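Local coordinates for gamma-glutamyltranspeptidase (Klebsiella pneumoniae subsp. pneumoniae, PDB 5HFT), which catalyses the conversion of oxamate to oxalate in the degradation of uric acid, at residues I93-S98 and A256-P261; A175-L180 and G197-P202. All blocks are in the same frame, centred on the assembly; numbering follows the deposited sequence.

Interaction 1. Residues I93-S98 and A256-P261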
loop_
_atom_site.group_PDB
_atom_site.type_symbol
_atom_site.label_atom_id
_atom_site.label_comp_id
_atom_site.label_asym_id
_atom_site.label_seq_id
_atom_site.Cartn_x
_atom_site.Cartn_y
_atom_site.Cartn_z
ATOM N N ILE A 93 -5.019 12.955 -7.674
ATOM C CA ILE A 93 -6.143 12.041 -7.832
ATOM C C ILE A 93 -5.947 10.860 -6.900
ATOM O O ILE A 93 -4.891 10.209 -6.924
ATOM C CB ILE A 93 -6.295 11.556 -9.283
ATOM C CG1 ILE A 93 -6.383 12.744 -10.245
ATOM C CG2 ILE A 93 -7.492 10.632 -9.404
ATOM C CD1 ILE A 93 -6.113 12.349 -11.686
ATOM N N ALA A 94 -6.970 10.580 -6.094
ATOM C CA ALA A 94 -6.948 9.501 -5.122
ATOM C C ALA A 94 -7.845 8.350 -5.567
ATOM O O ALA A 94 -8.870 8.553 -6.217
ATOM C CB ALA A 94 -7.376 10.004 -3.747
ATOM N N ILE A 95 -7.422 7.131 -5.243
ATOM C CA ILE A 95 -8.153 5.915 -5.573
ATOM C C ILE A 95 -8.237 5.088 -4.301
ATOM O O ILE A 95 -7.217 4.590 -3.816
ATOM C CB ILE A 95 -7.484 5.111 -6.688
ATOM C CG1 ILE A 95 -7.258 5.959 -7.932
ATOM C CG2 ILE A 95 -8.346 3.911 -7.025
ATOM C CD1 ILE A 95 -6.720 5.151 -9.090
ATOM N N ASP A 96 -9.434 4.957 -3.746
ATOM C CA ASP A 96 -9.667 4.066 -2.616
ATOM C C ASP A 96 -10.150 2.755 -3.218
ATOM O O ASP A 96 -11.323 2.605 -3.566
ATOM C CB ASP A 96 -10.698 4.651 -1.656
ATOM C CG ASP A 96 -10.964 3.748 -0.463
ATOM O OD1 ASP A 96 -10.549 2.577 -0.502
ATOM O OD2 ASP A 96 -11.643 4.184 0.493
ATOM N N ALA A 97 -9.253 1.796 -3.354
ATOM C CA ALA A 97 -9.647 0.533 -3.965
ATOM C C ALA A 97 -9.834 -0.543 -2.902
ATOM O O ALA A 97 -9.228 -1.604 -2.968
ATOM C CB ALA A 97 -8.618 0.124 -5.021
ATOM N N SER A 98 -10.657 -0.277 -1.891
ATOM C CA SER A 98 -10.896 -1.233 -0.825
ATOM C C SER A 98 -12.336 -1.735 -0.880
ATOM O O SER A 98 -13.272 -0.958 -1.089
ATOM C CB SER A 98 -10.568 -0.634 0.545
ATOM O OG SER A 98 -11.491 0.358 0.921
ATOM N N ALA A 256 -13.671 0.783 -7.598
ATOM C CA ALA A 256 -12.788 1.621 -6.795
ATOM C C ALA A 256 -13.425 2.996 -6.625
ATOM O O ALA A 256 -13.949 3.575 -7.583
ATOM C CB ALA A 256 -11.411 1.751 -7.446
ATOM N N ARG A 257 -13.350 3.524 -5.406
ATOM C CA ARG A 257 -13.838 4.853 -5.078
ATOM C C ARG A 257 -12.811 5.910 -5.468
ATOM O O ARG A 257 -11.651 5.610 -5.755
ATOM C CB ARG A 257 -14.131 4.948 -3.586
ATOM C CG ARG A 257 -15.232 4.027 -3.126
ATOM C CD ARG A 257 -15.039 3.587 -1.686
ATOM N NE ARG A 257 -15.674 2.292 -1.472
ATOM C CZ ARG A 257 -15.198 1.344 -0.667
ATOM N NH1 ARG A 257 -14.067 1.547 0.002
ATOM N NH2 ARG A 257 -15.845 0.188 -0.533
ATOM N N ARG A 258 -13.255 7.161 -5.537
ATOM C CA ARG A 258 -12.365 8.282 -5.836
ATOM C C ARG A 258 -12.620 9.434 -4.887
ATOM O O ARG A 258 -13.137 10.476 -5.293
ATOM C CB ARG A 258 -12.514 8.740 -7.284
ATOM C CG ARG A 258 -12.212 7.642 -8.276
ATOM C CD ARG A 258 -10.818 7.806 -8.805
ATOM N NE ARG A 258 -10.640 9.172 -9.257
ATOM C CZ ARG A 258 -10.724 9.547 -10.523
ATOM N NH1 ARG A 258 -10.980 8.647 -11.471
ATOM N NH2 ARG A 258 -10.563 10.830 -10.828
ATOM N N PRO A 259 -12.242 9.295 -3.621
ATOM C CA PRO A 259 -12.403 10.399 -2.682
ATOM C C PRO A 259 -11.377 11.472 -2.968
ATOM O O PRO A 259 -10.428 11.288 -3.736
ATOM C CB PRO A 259 -12.140 9.764 -1.319
ATOM C CG PRO A 259 -11.218 8.679 -1.612
ATOM C CD PRO A 259 -11.625 8.129 -2.968
ATOM N N GLY A 260 -11.565 12.598 -2.300
ATOM C CA GLY A 260 -10.632 13.687 -2.355
ATOM C C GLY A 260 -9.533 13.485 -1.336
ATOM O O GLY A 260 -9.770 12.994 -0.228
ATOM N N PRO A 261 -8.294 13.787 -1.716
ATOM C CA PRO A 261 -7.195 13.680 -0.762
ATOM C C PRO A 261 -7.372 14.709 0.328
ATOM O O PRO A 261 -7.834 15.817 0.063
ATOM C CB PRO A 261 -5.968 14.002 -1.614
ATOM C CG PRO A 261 -6.506 14.840 -2.708
ATOM C CD PRO A 261 -7.858 14.333 -3.010
#

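Interaction 2. Residues A175-L180 and G197-P202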
loop_
_atom_site.group_PDB
_atom_site.type_symbol
_atom_site.label_atom_id
_atom_site.label_comp_id
_atom_site.label_asym_id
_atom_site.label_seq_id
_atom_site.Cartn_x
_atom_site.Cartn_y
_atom_site.Cartn_z
ATOM N N ALA A 175 7.504 -15.461 7.993
ATOM C CA ALA A 175 6.069 -15.312 8.215
ATOM C C ALA A 175 5.346 -16.654 8.139
ATOM O O ALA A 175 4.490 -16.949 8.977
ATOM C CB ALA A 175 5.480 -14.338 7.201
ATOM N N THR A 176 5.684 -17.474 7.136
ATOM C CA THR A 176 5.074 -18.791 6.993
ATOM C C THR A 176 5.411 -19.708 8.160
ATOM O O THR A 176 4.536 -20.413 8.670
ATOM C CB THR A 176 5.485 -19.421 5.673
ATOM O OG1 THR A 176 5.015 -18.583 4.606
ATOM C CG2 THR A 176 4.899 -20.815 5.537
ATOM N N ALA A 177 6.668 -19.731 8.595
ATOM C CA ALA A 177 7.014 -20.556 9.752
ATOM C C ALA A 177 6.271 -20.087 10.997
ATOM O O ALA A 177 5.686 -20.890 11.735
ATOM C CB ALA A 177 8.522 -20.519 9.995
ATOM N N SER A 178 6.271 -18.784 11.239
ATOM C CA SER A 178 5.742 -18.236 12.474
ATOM C C SER A 178 4.226 -18.206 12.499
ATOM O O SER A 178 3.651 -17.811 13.516
ATOM C CB SER A 178 6.292 -16.830 12.694
ATOM O OG SER A 178 6.210 -16.098 11.486
ATOM N N LYS A 179 3.570 -18.596 11.409
ATOM C CA LYS A 179 2.121 -18.742 11.373
ATOM C C LYS A 179 1.712 -20.161 10.979
ATOM O O LYS A 179 0.516 -20.430 10.777
ATOM C CB LYS A 179 1.519 -17.703 10.410
ATOM N N LEU A 180 2.682 -21.075 10.890
ATOM C CA LEU A 180 2.424 -22.399 10.339
ATOM C C LEU A 180 1.403 -23.161 11.174
ATOM O O LEU A 180 0.440 -23.713 10.628
ATOM C CB LEU A 180 3.740 -23.174 10.217
ATOM C CG LEU A 180 3.723 -24.670 9.848
ATOM C CD1 LEU A 180 2.972 -24.986 8.558
ATOM C CD2 LEU A 180 5.153 -25.173 9.751
ATOM N N GLY A 197 5.276 -29.623 3.542
ATOM C CA GLY A 197 4.523 -29.393 4.745
ATOM C C GLY A 197 5.183 -28.495 5.756
ATOM O O GLY A 197 4.648 -28.354 6.865
ATOM N N GLU A 198 6.322 -27.882 5.420
ATOM C CA GLU A 198 6.931 -26.847 6.258
ATOM C C GLU A 198 7.056 -25.566 5.460
ATOM O O GLU A 198 6.636 -25.497 4.303
ATOM C CB GLU A 198 8.295 -27.278 6.784
ATOM C CG GLU A 198 9.152 -27.942 5.748
ATOM C CD GLU A 198 10.253 -28.729 6.385
ATOM O OE1 GLU A 198 10.061 -29.176 7.547
ATOM O OE2 GLU A 198 11.303 -28.887 5.727
ATOM N N ALA A 199 7.607 -24.541 6.112
ATOM C CA ALA A 199 7.895 -23.273 5.434
ATOM C C ALA A 199 9.024 -23.439 4.418
ATOM O O ALA A 199 10.038 -24.084 4.715
ATOM C CB ALA A 199 8.282 -22.188 6.442
ATOM N N PRO A 200 8.904 -22.833 3.234
ATOM C CA PRO A 200 9.942 -23.017 2.204
ATOM C C PRO A 200 11.245 -22.371 2.635
ATOM O O PRO A 200 11.263 -21.416 3.412
ATOM C CB PRO A 200 9.360 -22.318 0.971
ATOM C CG PRO A 200 8.334 -21.372 1.517
ATOM C CD PRO A 200 7.792 -21.983 2.769
ATOM N N ARG A 201 12.340 -22.915 2.146
ATOM C CA ARG A 201 13.662 -22.448 2.552
ATOM C C ARG A 201 13.981 -21.122 1.868
ATOM O O ARG A 201 13.712 -20.963 0.672
ATOM C CB ARG A 201 14.733 -23.496 2.222
ATOM N N PRO A 202 14.483 -20.137 2.603
ATOM C CA PRO A 202 14.931 -18.894 1.967
ATOM C C PRO A 202 15.952 -19.178 0.869
ATOM O O PRO A 202 16.784 -20.078 0.989
ATOM C CB PRO A 202 15.547 -18.113 3.131
ATOM C CG PRO A 202 14.842 -18.650 4.367
ATOM C CD PRO A 202 14.609 -20.097 4.074
#

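Interaction 1. Residues I93-S98 and A256-P261
Asp96 and Arg257 form a single antiparallel hydrogen-bonded bridge, in which Asp96 N donates to Arg257 O at 3.1 Å and Arg257 N returns a bond to Asp96 O at 2.9 Å. Their side chains run alongside each other in the same direction. Arg257 is extended from CG to NE, which brings its guanidinium to the carboxylate of Asp96; Asp96 OD2 lies at the guanidinium's edge, in its plane, in a long salt bridge 3.6 Å from Arg257 NH1, while the two flat groups stand almost perpendicular (89°). Arg257 NH1 also makes a weak hydrogen bond to Ser98 OG, whose hydroxyl in turn donates to Asp96 OD1 on its syn side, 2.8 Å away, so one polar chain joins the three residues. The strand at 93-97 is paired on its other edge with strand 80-86, through Trp83 among others, and 256-261 thus adds a short bridge to this antiparallel pairing without becoming a regular strand. Arg258 behaves differently: bent at chi2 (-100°) and chi3, it runs beside Ile95 CG1 toward Ile93, whose CG2 lies over one face of its guanidinium, 3.4 Å from Arg258 NH2. Its charge is met outside the contact by a salt bridge to Glu136 in helix 130-144. Apolar contact continues where Ile95 CG2 meets Ala256 CB at 3.8 Å, and where Asp96 CB rests against Pro259 CD.

Interaction 2. Residues A175-L180 and G197-P202
The methyl group of Ala199 lies against Thr176 and Ala177 together, pointing at the helix from a loop that has no regular structure. Its CB lies 3.6 Å from Ala177 N, 3.9 Å from Ala177 CB and 3.8 Å from Thr176 CG2, so one small side chain touches both backbone and side chain of helix 170-178. The Thr176 methyl CG2 also comes within 4.2 Å of Pro200 CD. A first torsion of -61° sets the two branches of Thr176 to different tasks: CG2 lies opposite the backbone N and meets the loop, whereas OG1 turns back to the carbonyl O of Gln172 one turn earlier in the helix. Further along, Leu180 extends its two methyls beside Gly197 and Glu198, CD1 lying 4.1 Å from Gly197 O and CD2 4.3 Å from Glu198 CA. Its CG is carried toward them by a first torsion of 171°, which sets it anti to the backbone N. Leu180 N bonds to Ala177 O at 3.1 Å, and Lys179 occupies the N-cap position just before helix 180-183. Gly197 has a positive phi (83°), a conformation suited to glycine, as the loop turns toward Ala199. In the next shell, Leu194 touches both Thr176 and Leu180, and an aromatic side chain of another chain packs on Thr176. Built from methyl groups against one another and against backbone atoms, this is helix-to-loop packing within an excursion of short helices that leaves from strand 166-167 and returns to its antiparallel partner, strand 205-206.

Overall arrangement
Following the chain from the N terminus, the first segment met is 93-98, whose strand pairs with the preceding strand 80-86 and whose other edge waits for a partner far downstream. About half of the intervening residues are helical. Within that long span, interaction 2 closes a small loop, joining 175-180 to the loop that leads into strand 205-206. Only afterwards does the chain return, past helix 248-252, to 256-261 and close interaction 1, which joins strand 93-97 to the approach to strand 262-266. Interaction 2 is therefore nested inside interaction 1 without crossing it, and stays within the helical excursion. Their centres are about 35 Å apart, on opposite sides of the chain's centre.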